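Hypothetical protein Atu2684 (Agrobacterium tumefaciens, PDB 2AXO) is of unknown function but contains a thioredoxin-like domain with a disulfide, which hints at, without proving, a role in thiol-disulfide chemistry. Local coordinates at residues 173-178 against 237-242; 146-151 against 248-253; 163-168 against 210-215; 44-49 against 118-123. One frame throughout, in Å; residues are numbered along the deposited sequence.

Interaction 4 lies in the central sheet of the thioredoxin-like part, the other three in and around the antiparallel sheets packed beside it. Interactions 1 and 2 lie on neighbouring strands, 232-241 and 247-257, joined by Leu-238 N to Gly-252 O at 2.9 Å. Interaction 3 borders interaction 1 through Val-174 N and Gly-210 O, also 2.9 Å apart, and meets interaction 2 where Pro-151 O lies 2.8 Å from Gly-166 N. Interaction 2 connects with interaction 4 through Ile-250 N and Asn-121 O at 2.9 Å. Interactions 3 and 4 do not touch, their centres lying about 21 Å apart. The Cys-54 to Cys-57 disulfide follows strand 45-50, which belongs to interaction 4.

Interaction 1 (173-178 against 237-242); sequences DVVVAY and LLQTAN
Leu-237 meets Val-175 as a hydrogen-bonded antiparallel pair. Its N donates to Val-175 O at 2.7 Å, nearly straight at 172°, while its O receives Val-175 N. The side chains start out on the same face, with Val-175 CB 4.3 Å from Leu-237 CB; branched valine and leucine both suit a buried strand.

Leu-238 forms a non-hydrogen-bonded pair with Val-174 on the other face. Its CG stands anti to the backbone N (chi1 -173°), and beyond it CD1 lies 4.2 Å from Val-174 CG2, the two side chains crossing obliquely. The CA of Leu-238 makes a CA-H...O contact of 3.6 Å with Asp-173 O.

At Gln-239 the ladder ends with another pair of bonds: its N donates to Asp-173 O at 3.0 Å, and Asp-173 N reaches Gln-239 O at 2.9 Å from 36° above the carbonyl plane. The long amide suits a buried polar position, since OE1 bonds to Arg-100 and NE2 to Tyr-104 and Ala-248.

Strand 172-186 runs between strands 196-212 and 232-241, Val-174 bonding through its backbone to Val-209 and Gly-210. Val-174 and Leu-238 pack on Ile-165 of strand 161-165, whereas the Gln-239 face looks to helix 95-107.

Interaction 2 (146-151 against 248-253); sequences QGLNVP and AAIVGA
An inverse gamma turn centred on Leu-148 brings the loop 146-151 against Val-251 on strand 247-257. A weak bond from Asn-149 N to Gly-147 O lies within the turn. Val-150 N then donates to Val-251 O, 2.9 Å away at 167°, 21° from the carbonyl plane. The same oxygen receives a CA-H...O contact from Leu-148 CA at 3.3 Å.

Leucine suits the turn centre because its two methyls divide the work. Chi1 (-54°) sets CG beside the backbone N; from there CD2 lies 3.6 Å from Ile-250 O, and CD1 touches Ala-253 CB at 4.1 Å. Beyond the turn, Val-150 CG2 packs obliquely on Val-251 CG2 at 3.8 Å; that methyl of Val-251 sits between its own backbone N and carbonyl carbon.

Gly-252 suits the tight approach of the loop: Val-150 O lies 3.4 Å from its CA, on the side where a side chain would begin. Two waters complete the join. One bridges Gln-146 O and Ile-250 O, and the other donates to Val-150 O at 2.7 Å while accepting from Ala-253 N.

This is an inverse gamma turn in the loop between helix 131-143 and strand 152-156, packed against strand 247-257, the last of its four-stranded antiparallel sheet, through one direct N-H...O bond, a CA-H...O contact, methyl packing and two bridging waters.

Interaction 3 (163-168 against 210-215); sequences IDIGAG and GMWDGS
Trp-212 meets the backbone and side chains of Ile-165 to Gly-168 where the ends of two strands, 161-165 and 196-212, run out from separate antiparallel sheets packed on each other. An Asx turn at Asp-213 turns 210-215 as it leaves strand 196-212.

Two hydrogen bonds cross the contact. The indole NE1 of Trp-212 donates to Gly-166 O at 3.0 Å; the approach is nearly along the C=O axis, but the N-H is bent (141°) and the oxygen lies 20° out of the ring plane. Further on, Gly-168 N donates to Gly-214 O at 2.7 Å, nearly straight. That oxygen also takes a CA-H...O contact from Ala-167.

Within 210-215, Asp-213 OD1 is gripped twice. Ser-215 N donates to it at 2.9 Å, closing the Asx turn, and Ser-215 OG donates at 2.7 Å, so the short polar residues fix the turn. Glycine suits position 214, where phi is positive.

A separate contact is made by a peptide nitrogen: Gly-214 N lies 3.4 Å above the ring plane of Trp-212, over its centre.

Apolar packing gathers round the indole. Its CG stands anti to the backbone N (chi1 177°), and the ring lies between 163-168 and its own backbone at Gly-214. Ile-165 CG2 approaches CD1 of Trp-212 obliquely, at 3.6 Å, while Val-150 and Leu-238 add further contacts to the tryptophan. Along the benzo edge the backbone comes so near that glycine fits well: Gly-168 CA lies 3.4 Å from Trp-212 CZ2.

Interaction 4 (44-49 against 118-123); sequences GVVELF and AILNGR
Glu-47 and Ile-119 form a hydrogen-bonded antiparallel pair in the central sheet of the thioredoxin-like fold, where strand 45-50 runs between strands 74-79 and 117-120. Glu-47 N donates to Ile-119 O at 3.0 Å, and Ile-119 N returns a bond to Glu-47 O at 2.8 Å.

From its backbone the Glu-47 side chain sets out with CB 3.9 Å from Ile-119 O. CG is placed beside the backbone N, anti to the carbonyl carbon (chi1 -67°), and the chain then extends through CD to the carboxylate. There OE1 meets a water at 2.6 Å, which also lies 2.8 Å from Ile-119 O and accepts from Gly-122 N. The other oxygen, OE2, forms a salt bridge with Arg-100 of helix 95-107. A long acid suits a buried place where an arginine and a water, with weak bonds from Tyr-104 and Tyr-78, meet its oxygens.

On the opposite face, Val-46 and Leu-120 lie side by side, with CG2 of the valine 3.8 Å from CD2 of the leucine. These apolar residues suit the face covered by helices 58-70 and 131-143. Phe-49, itself stacked on Tyr-78, meets Ile-119 at the ring edge: its CE1 is 3.5 Å from Ile-119 CG1.

Interaction 1 (173-178 against 237-242)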
loop_
_atom_site.group_PDB
_atom_site.type_symbol
_atom_site.label_atom_id
_atom_site.label_comp_id
_atom_site.label_asym_id
_atom_site.label_seq_id
_atom_site.Cartn_x
_atom_site.Cartn_y
_atom_site.Cartn_z
ATOM N N ASP A 173 -20.519 9.486 -9.217
ATOM C CA ASP A 173 -21.121 8.718 -8.149
ATOM C C ASP A 173 -21.377 9.650 -6.993
ATOM O O ASP A 173 -20.660 10.629 -6.801
ATOM C CB ASP A 173 -20.196 7.604 -7.656
ATOM C CG ASP A 173 -20.038 6.487 -8.657
ATOM O OD1 ASP A 173 -21.030 6.132 -9.318
ATOM O OD2 ASP A 173 -18.913 5.964 -8.763
ATOM N N VAL A 174 -22.421 9.354 -6.237
ATOM C CA VAL A 174 -22.718 10.133 -5.057
ATOM C C VAL A 174 -22.029 9.332 -3.957
ATOM O O VAL A 174 -22.535 8.304 -3.514
ATOM C CB VAL A 174 -24.232 10.210 -4.799
ATOM C CG1 VAL A 174 -24.501 10.978 -3.512
ATOM C CG2 VAL A 174 -24.916 10.899 -5.979
ATOM N N VAL A 175 -20.854 9.799 -3.543
ATOM C CA VAL A 175 -20.061 9.118 -2.522
ATOM C C VAL A 175 -20.211 9.750 -1.137
ATOM O O VAL A 175 -20.145 10.969 -0.992
ATOM C CB VAL A 175 -18.557 9.132 -2.907
ATOM C CG1 VAL A 175 -17.728 8.390 -1.860
ATOM C CG2 VAL A 175 -18.368 8.507 -4.284
ATOM N N VAL A 176 -20.409 8.916 -0.122
ATOM C CA VAL A 176 -20.532 9.414 1.241
ATOM C C VAL A 176 -19.413 8.829 2.083
ATOM O O VAL A 176 -19.251 7.606 2.161
ATOM C CB VAL A 176 -21.880 9.033 1.890
ATOM C CG1 VAL A 176 -21.938 9.565 3.323
ATOM C CG2 VAL A 176 -23.032 9.595 1.074
ATOM N N ALA A 177 -18.639 9.712 2.700
ATOM C CA ALA A 177 -17.534 9.310 3.555
ATOM C C ALA A 177 -17.934 9.637 4.986
ATOM O O ALA A 177 -18.165 10.800 5.332
ATOM C CB ALA A 177 -16.258 10.060 3.169
ATOM N N TYR A 178 -18.041 8.599 5.808
ATOM C CA TYR A 178 -18.431 8.757 7.204
ATOM C C TYR A 178 -17.190 8.925 8.067
ATOM O O TYR A 178 -16.206 8.213 7.895
ATOM C CB TYR A 178 -19.218 7.523 7.652
ATOM C CG TYR A 178 -20.471 7.279 6.837
ATOM C CD1 TYR A 178 -21.658 7.955 7.128
ATOM C CD2 TYR A 178 -20.466 6.387 5.762
ATOM C CE1 TYR A 178 -22.817 7.747 6.368
ATOM C CE2 TYR A 178 -21.616 6.173 4.993
ATOM C CZ TYR A 178 -22.784 6.855 5.301
ATOM O OH TYR A 178 -23.911 6.652 4.539
ATOM N N LEU A 237 -19.496 13.507 -1.588
ATOM C CA LEU A 237 -18.593 13.865 -2.667
ATOM C C LEU A 237 -19.210 13.451 -3.995
ATOM O O LEU A 237 -19.491 12.271 -4.205
ATOM C CB LEU A 237 -17.243 13.160 -2.484
ATOM C CG LEU A 237 -16.528 13.344 -1.138
ATOM C CD1 LEU A 237 -15.265 12.498 -1.101
ATOM C CD2 LEU A 237 -16.187 14.822 -0.914
ATOM N N LEU A 238 -19.454 14.415 -4.881
ATOM C CA LEU A 238 -20.010 14.081 -6.193
ATOM C C LEU A 238 -18.755 13.844 -7.019
ATOM O O LEU A 238 -18.175 14.777 -7.580
ATOM C CB LEU A 238 -20.822 15.248 -6.757
ATOM C CG LEU A 238 -21.598 14.956 -8.052
ATOM C CD1 LEU A 238 -22.600 13.825 -7.833
ATOM C CD2 LEU A 238 -22.311 16.221 -8.487
ATOM N N GLN A 239 -18.350 12.580 -7.095
ATOM C CA GLN A 239 -17.111 12.224 -7.760
ATOM C C GLN A 239 -17.165 11.454 -9.072
ATOM O O GLN A 239 -17.811 10.413 -9.183
ATOM C CB GLN A 239 -16.235 11.481 -6.738
ATOM C CG GLN A 239 -14.834 11.123 -7.196
ATOM C CD GLN A 239 -13.901 10.831 -6.032
ATOM O OE1 GLN A 239 -14.302 10.240 -5.019
ATOM N NE2 GLN A 239 -12.643 11.225 -6.178
ATOM N N THR A 240 -16.468 11.993 -10.067
ATOM C CA THR A 240 -16.386 11.365 -11.376
ATOM C C THR A 240 -15.311 10.285 -11.295
ATOM O O THR A 240 -14.576 10.199 -10.313
ATOM C CB THR A 240 -15.967 12.375 -12.462
ATOM O OG1 THR A 240 -14.633 12.843 -12.205
ATOM C CG2 THR A 240 -16.916 13.556 -12.475
ATOM N N ALA A 241 -15.219 9.472 -12.339
ATOM C CA ALA A 241 -14.240 8.401 -12.393
ATOM C C ALA A 241 -13.617 8.380 -13.782
ATOM O O ALA A 241 -14.206 8.891 -14.739
ATOM C CB ALA A 241 -14.912 7.072 -12.099
ATOM N N ASN A 242 -12.419 7.814 -13.894
ATOM C CA ASN A 242 -11.758 7.741 -15.192
ATOM C C ASN A 242 -12.213 6.480 -15.930
ATOM O O ASN A 242 -13.115 5.782 -15.469
ATOM C CB ASN A 242 -10.231 7.757 -15.021
ATOM C CG ASN A 242 -9.693 6.518 -14.320
ATOM O OD1 ASN A 242 -8.508 6.452 -13.997
ATOM N ND2 ASN A 242 -10.550 5.533 -14.092
#

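Interaction 2 (146-151 against 248-253)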
loop_
_atom_site.group_PDB
_atom_site.type_symbol
_atom_site.label_atom_id
_atom_site.label_comp_id
_atom_site.label_asym_id
_atom_site.label_seq_id
_atom_site.Cartn_x
_atom_site.Cartn_y
_atom_site.Cartn_z
ATOM N N GLN A 146 -12.617 24.470 -12.435
ATOM C CA GLN A 146 -12.416 23.082 -12.043
ATOM C C GLN A 146 -12.619 22.947 -10.540
ATOM O O GLN A 146 -12.050 22.064 -9.894
ATOM C CB GLN A 146 -11.010 22.612 -12.417
ATOM C CG GLN A 146 -10.632 22.901 -13.863
ATOM C CD GLN A 146 -9.388 22.158 -14.309
ATOM O OE1 GLN A 146 -8.383 22.123 -13.601
ATOM N NE2 GLN A 146 -9.450 21.564 -15.497
ATOM N N GLY A 147 -13.432 23.843 -9.991
ATOM C CA GLY A 147 -13.726 23.805 -8.572
ATOM C C GLY A 147 -15.003 23.015 -8.373
ATOM O O GLY A 147 -15.357 22.181 -9.203
ATOM N N LEU A 148 -15.696 23.278 -7.275
ATOM C CA LEU A 148 -16.943 22.589 -6.973
ATOM C C LEU A 148 -18.094 23.333 -7.668
ATOM O O LEU A 148 -18.768 24.164 -7.061
ATOM C CB LEU A 148 -17.144 22.561 -5.455
ATOM C CG LEU A 148 -15.947 21.968 -4.694
ATOM C CD1 LEU A 148 -16.216 21.986 -3.198
ATOM C CD2 LEU A 148 -15.699 20.535 -5.170
ATOM N N ASN A 149 -18.313 23.012 -8.941
ATOM C CA ASN A 149 -19.337 23.666 -9.758
ATOM C C ASN A 149 -20.773 23.180 -9.599
ATOM O O ASN A 149 -21.710 23.867 -10.010
ATOM C CB ASN A 149 -18.947 23.564 -11.230
ATOM C CG ASN A 149 -17.691 24.334 -11.550
ATOM O OD1 ASN A 149 -17.042 24.081 -12.559
ATOM N ND2 ASN A 149 -17.346 25.293 -10.696
ATOM N N VAL A 150 -20.952 22.003 -9.016
ATOM C CA VAL A 150 -22.290 21.452 -8.826
ATOM C C VAL A 150 -22.715 21.596 -7.375
ATOM O O VAL A 150 -22.033 21.122 -6.469
ATOM C CB VAL A 150 -22.334 19.958 -9.200
ATOM C CG1 VAL A 150 -23.758 19.438 -9.095
ATOM C CG2 VAL A 150 -21.790 19.756 -10.605
ATOM N N PRO A 151 -23.860 22.252 -7.130
ATOM C CA PRO A 151 -24.312 22.419 -5.754
ATOM C C PRO A 151 -24.719 21.099 -5.106
ATOM O O PRO A 151 -25.376 20.262 -5.728
ATOM C CB PRO A 151 -25.478 23.401 -5.887
ATOM C CG PRO A 151 -26.016 23.114 -7.247
ATOM C CD PRO A 151 -24.777 22.911 -8.079
ATOM N N ALA A 248 -11.802 10.137 -9.611
ATOM C CA ALA A 248 -11.300 11.279 -10.358
ATOM C C ALA A 248 -11.861 12.591 -9.797
ATOM O O ALA A 248 -12.280 12.653 -8.636
ATOM C CB ALA A 248 -11.649 11.130 -11.832
ATOM N N ALA A 249 -11.878 13.636 -10.616
ATOM C CA ALA A 249 -12.357 14.945 -10.174
ATOM C C ALA A 249 -13.675 14.929 -9.404
ATOM O O ALA A 249 -14.633 14.266 -9.788
ATOM C CB ALA A 249 -12.479 15.886 -11.375
ATOM N N ILE A 250 -13.695 15.664 -8.297
ATOM C CA ILE A 250 -14.880 15.803 -7.466
ATOM C C ILE A 250 -15.441 17.152 -7.904
ATOM O O ILE A 250 -14.768 18.176 -7.770
ATOM C CB ILE A 250 -14.501 15.830 -5.972
ATOM C CG1 ILE A 250 -13.866 14.492 -5.589
ATOM C CG2 ILE A 250 -15.733 16.120 -5.117
ATOM C CD1 ILE A 250 -13.265 14.450 -4.190
ATOM N N VAL A 251 -16.658 17.151 -8.441
ATOM C CA VAL A 251 -17.265 18.378 -8.959
ATOM C C VAL A 251 -18.257 19.062 -8.023
ATOM O O VAL A 251 -18.769 20.145 -8.329
ATOM C CB VAL A 251 -17.961 18.109 -10.313
ATOM C CG1 VAL A 251 -16.952 17.558 -11.313
ATOM C CG2 VAL A 251 -19.106 17.141 -10.131
ATOM N N GLY A 252 -18.514 18.435 -6.880
ATOM C CA GLY A 252 -19.435 18.994 -5.905
ATOM C C GLY A 252 -19.186 18.318 -4.577
ATOM O O GLY A 252 -18.762 17.162 -4.546
ATOM N N ALA A 253 -19.432 19.020 -3.475
ATOM C CA ALA A 253 -19.204 18.418 -2.171
ATOM C C ALA A 253 -19.914 19.152 -1.050
ATOM O O ALA A 253 -20.196 20.349 -1.144
ATOM C CB ALA A 253 -17.709 18.352 -1.878
HETATM O O HOH W 1 -13.289 19.628 -9.401
HETATM O O HOH W 2 -20.574 21.550 -4.246
#

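Interaction 3 (163-168 against 210-215)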
loop_
_atom_site.group_PDB
_atom_site.type_symbol
_atom_site.label_atom_id
_atom_site.label_comp_id
_atom_site.label_asym_id
_atom_site.label_seq_id
_atom_site.Cartn_x
_atom_site.Cartn_y
_atom_site.Cartn_z
ATOM N N ILE A 163 -29.921 14.222 0.755
ATOM C CA ILE A 163 -28.840 14.806 -0.022
ATOM C C ILE A 163 -29.432 15.384 -1.293
ATOM O O ILE A 163 -30.060 14.666 -2.072
ATOM C CB ILE A 163 -27.802 13.755 -0.422
ATOM C CG1 ILE A 163 -27.181 13.137 0.831
ATOM C CG2 ILE A 163 -26.737 14.387 -1.319
ATOM C CD1 ILE A 163 -26.196 12.019 0.529
ATOM N N ASP A 164 -29.234 16.680 -1.488
ATOM C CA ASP A 164 -29.738 17.386 -2.661
ATOM C C ASP A 164 -28.595 17.754 -3.600
ATOM O O ASP A 164 -27.641 18.423 -3.198
ATOM C CB ASP A 164 -30.473 18.657 -2.228
ATOM C CG ASP A 164 -31.975 18.489 -2.229
ATOM O OD1 ASP A 164 -32.463 17.440 -1.752
ATOM O OD2 ASP A 164 -32.671 19.413 -2.701
ATOM N N ILE A 165 -28.702 17.319 -4.851
ATOM C CA ILE A 165 -27.681 17.589 -5.855
ATOM C C ILE A 165 -28.259 18.424 -6.991
ATOM O O ILE A 165 -29.364 18.158 -7.464
ATOM C CB ILE A 165 -27.137 16.286 -6.448
ATOM C CG1 ILE A 165 -26.752 15.330 -5.317
ATOM C CG2 ILE A 165 -25.929 16.583 -7.328
ATOM C CD1 ILE A 165 -26.329 13.980 -5.795
ATOM N N GLY A 166 -27.503 19.425 -7.426
ATOM C CA GLY A 166 -27.957 20.290 -8.500
ATOM C C GLY A 166 -27.665 19.784 -9.899
ATOM O O GLY A 166 -27.130 18.691 -10.087
ATOM N N ALA A 167 -28.013 20.599 -10.889
ATOM C CA ALA A 167 -27.809 20.249 -12.290
ATOM C C ALA A 167 -26.370 20.430 -12.758
ATOM O O ALA A 167 -25.629 21.281 -12.254
ATOM C CB ALA A 167 -28.750 21.074 -13.172
ATOM N N GLY A 168 -25.989 19.623 -13.742
ATOM C CA GLY A 168 -24.651 19.682 -14.294
ATOM C C GLY A 168 -24.545 18.805 -15.524
ATOM O O GLY A 168 -25.556 18.458 -16.132
ATOM N N GLY A 210 -25.575 6.343 -4.917
ATOM C CA GLY A 210 -26.350 6.561 -6.123
ATOM C C GLY A 210 -25.490 7.109 -7.239
ATOM O O GLY A 210 -24.291 7.325 -7.065
HETATM N N MSE A 211 -26.110 7.328 -8.390
HETATM C CA MSE A 211 -25.400 7.854 -9.543
HETATM C C MSE A 211 -26.060 9.136 -10.023
HETATM O O MSE A 211 -27.284 9.225 -10.104
HETATM C CB MSE A 211 -25.406 6.819 -10.666
HETATM C CG MSE A 211 -24.829 7.314 -11.970
HETATM SE SE MSE A 211 -24.908 5.922 -13.301
HETATM C CE MSE A 211 -26.831 5.725 -13.365
ATOM N N TRP A 212 -25.237 10.130 -10.334
ATOM C CA TRP A 212 -25.718 11.417 -10.822
ATOM C C TRP A 212 -25.463 11.435 -12.324
ATOM O O TRP A 212 -24.405 10.996 -12.770
ATOM C CB TRP A 212 -24.935 12.537 -10.138
ATOM C CG TRP A 212 -25.256 13.927 -10.586
ATOM C CD1 TRP A 212 -26.372 14.656 -10.285
ATOM C CD2 TRP A 212 -24.392 14.800 -11.320
ATOM N NE1 TRP A 212 -26.250 15.936 -10.776
ATOM C CE2 TRP A 212 -25.043 16.052 -11.414
ATOM C CE3 TRP A 212 -23.126 14.648 -11.905
ATOM C CZ2 TRP A 212 -24.467 17.149 -12.067
ATOM C CZ3 TRP A 212 -22.555 15.746 -12.557
ATOM C CH2 TRP A 212 -23.227 16.976 -12.627
ATOM N N ASP A 213 -26.428 11.918 -13.107
ATOM C CA ASP A 213 -26.254 11.962 -14.560
ATOM C C ASP A 213 -26.343 13.370 -15.130
ATOM O O ASP A 213 -26.516 13.550 -16.337
ATOM C CB ASP A 213 -27.282 11.067 -15.272
ATOM C CG ASP A 213 -28.728 11.481 -15.006
ATOM O OD1 ASP A 213 -29.003 12.676 -14.766
ATOM O OD2 ASP A 213 -29.607 10.595 -15.066
ATOM N N GLY A 214 -26.211 14.368 -14.264
ATOM C CA GLY A 214 -26.286 15.747 -14.714
ATOM C C GLY A 214 -27.611 16.356 -14.303
ATOM O O GLY A 214 -27.746 17.576 -14.211
ATOM N N SER A 215 -28.598 15.496 -14.055
ATOM C CA SER A 215 -29.923 15.942 -13.643
ATOM C C SER A 215 -29.971 16.201 -12.140
ATOM O O SER A 215 -29.287 15.535 -11.366
ATOM C CB SER A 215 -30.974 14.877 -13.981
ATOM O OG SER A 215 -30.921 14.514 -15.349
#

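Interaction 4 (44-49 against 118-123)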
loop_
_atom_site.group_PDB
_atom_site.type_symbol
_atom_site.label_atom_id
_atom_site.label_comp_id
_atom_site.label_asym_id
_atom_site.label_seq_id
_atom_site.Cartn_x
_atom_site.Cartn_y
_atom_site.Cartn_z
ATOM N N GLY A 44 -13.031 23.895 -1.895
ATOM C CA GLY A 44 -12.695 22.615 -2.498
ATOM C C GLY A 44 -12.663 21.469 -1.503
ATOM O O GLY A 44 -13.112 21.609 -0.364
ATOM N N VAL A 45 -12.127 20.334 -1.938
ATOM C CA VAL A 45 -12.036 19.149 -1.100
ATOM C C VAL A 45 -10.588 18.759 -0.828
ATOM O O VAL A 45 -9.763 18.694 -1.744
ATOM C CB VAL A 45 -12.756 17.955 -1.763
ATOM C CG1 VAL A 45 -12.592 16.699 -0.913
ATOM C CG2 VAL A 45 -14.232 18.284 -1.939
ATOM N N VAL A 46 -10.281 18.512 0.442
ATOM C CA VAL A 46 -8.935 18.103 0.832
ATOM C C VAL A 46 -9.004 16.764 1.557
ATOM O O VAL A 46 -9.542 16.674 2.651
ATOM C CB VAL A 46 -8.273 19.154 1.759
ATOM C CG1 VAL A 46 -6.908 18.654 2.230
ATOM C CG2 VAL A 46 -8.117 20.469 1.009
ATOM N N GLU A 47 -8.465 15.730 0.920
ATOM C CA GLU A 47 -8.451 14.394 1.481
ATOM C C GLU A 47 -7.032 14.034 1.859
ATOM O O GLU A 47 -6.175 13.852 0.998
ATOM C CB GLU A 47 -8.989 13.392 0.464
ATOM C CG GLU A 47 -10.458 13.578 0.176
ATOM C CD GLU A 47 -10.946 12.676 -0.932
ATOM O OE1 GLU A 47 -10.568 12.922 -2.094
ATOM O OE2 GLU A 47 -11.687 11.720 -0.625
ATOM N N LEU A 48 -6.792 13.937 3.160
ATOM C CA LEU A 48 -5.468 13.621 3.672
ATOM C C LEU A 48 -5.308 12.158 4.047
ATOM O O LEU A 48 -6.124 11.602 4.785
ATOM C CB LEU A 48 -5.191 14.484 4.905
ATOM C CG LEU A 48 -3.944 14.168 5.730
ATOM C CD1 LEU A 48 -2.698 14.620 4.978
ATOM C CD2 LEU A 48 -4.044 14.878 7.074
ATOM N N PHE A 49 -4.257 11.534 3.527
ATOM C CA PHE A 49 -3.958 10.150 3.862
ATOM C C PHE A 49 -2.818 10.258 4.858
ATOM O O PHE A 49 -1.766 10.834 4.569
ATOM C CB PHE A 49 -3.580 9.361 2.609
ATOM C CG PHE A 49 -4.727 9.218 1.653
ATOM C CD1 PHE A 49 -5.031 10.237 0.753
ATOM C CD2 PHE A 49 -5.587 8.125 1.744
ATOM C CE1 PHE A 49 -6.182 10.175 -0.039
ATOM C CE2 PHE A 49 -6.736 8.054 0.959
ATOM C CZ PHE A 49 -7.037 9.081 0.068
ATOM N N ALA A 118 -1.990 14.692 0.450
ATOM C CA ALA A 118 -3.305 15.293 0.355
ATOM C C ALA A 118 -3.747 15.280 -1.101
ATOM O O ALA A 118 -2.977 15.619 -2.002
ATOM C CB ALA A 118 -3.283 16.723 0.892
ATOM N N ILE A 119 -4.987 14.861 -1.321
ATOM C CA ILE A 119 -5.559 14.816 -2.658
ATOM C C ILE A 119 -6.529 15.994 -2.711
ATOM O O ILE A 119 -7.388 16.134 -1.842
ATOM C CB ILE A 119 -6.308 13.475 -2.897
ATOM C CG1 ILE A 119 -5.343 12.293 -2.713
ATOM C CG2 ILE A 119 -6.928 13.459 -4.288
ATOM C CD1 ILE A 119 -4.164 12.284 -3.685
ATOM N N LEU A 120 -6.379 16.852 -3.717
ATOM C CA LEU A 120 -7.220 18.039 -3.830
ATOM C C LEU A 120 -8.273 17.928 -4.940
ATOM O O LEU A 120 -7.938 17.715 -6.108
ATOM C CB LEU A 120 -6.323 19.266 -4.051
ATOM C CG LEU A 120 -5.105 19.396 -3.116
ATOM C CD1 LEU A 120 -4.338 20.659 -3.467
ATOM C CD2 LEU A 120 -5.544 19.439 -1.658
ATOM N N ASN A 121 -9.543 18.077 -4.566
ATOM C CA ASN A 121 -10.666 17.972 -5.506
ATOM C C ASN A 121 -10.589 16.675 -6.308
ATOM O O ASN A 121 -11.125 16.592 -7.414
ATOM C CB ASN A 121 -10.680 19.152 -6.494
ATOM C CG ASN A 121 -11.078 20.472 -5.851
ATOM O OD1 ASN A 121 -11.184 21.498 -6.538
ATOM N ND2 ASN A 121 -11.294 20.465 -4.545
ATOM N N GLY A 122 -9.915 15.674 -5.753
ATOM C CA GLY A 122 -9.770 14.407 -6.444
ATOM C C GLY A 122 -8.999 14.528 -7.749
ATOM O O GLY A 122 -8.958 13.572 -8.526
ATOM N N ARG A 123 -8.369 15.688 -7.962
ATOM C CA ARG A 123 -7.623 16.000 -9.191
ATOM C C ARG A 123 -6.093 15.969 -9.136
ATOM O O ARG A 123 -5.453 15.735 -10.158
ATOM C CB ARG A 123 -8.023 17.395 -9.704
ATOM C CG ARG A 123 -9.458 17.550 -10.180
ATOM C CD ARG A 123 -9.747 19.010 -10.541
ATOM N NE ARG A 123 -11.113 19.209 -11.018
ATOM C CZ ARG A 123 -11.524 18.968 -12.260
ATOM N NH1 ARG A 123 -10.670 18.524 -13.168
ATOM N NH2 ARG A 123 -12.797 19.164 -12.593
HETATM O O HOH W 3 -9.873 15.348 -2.740
#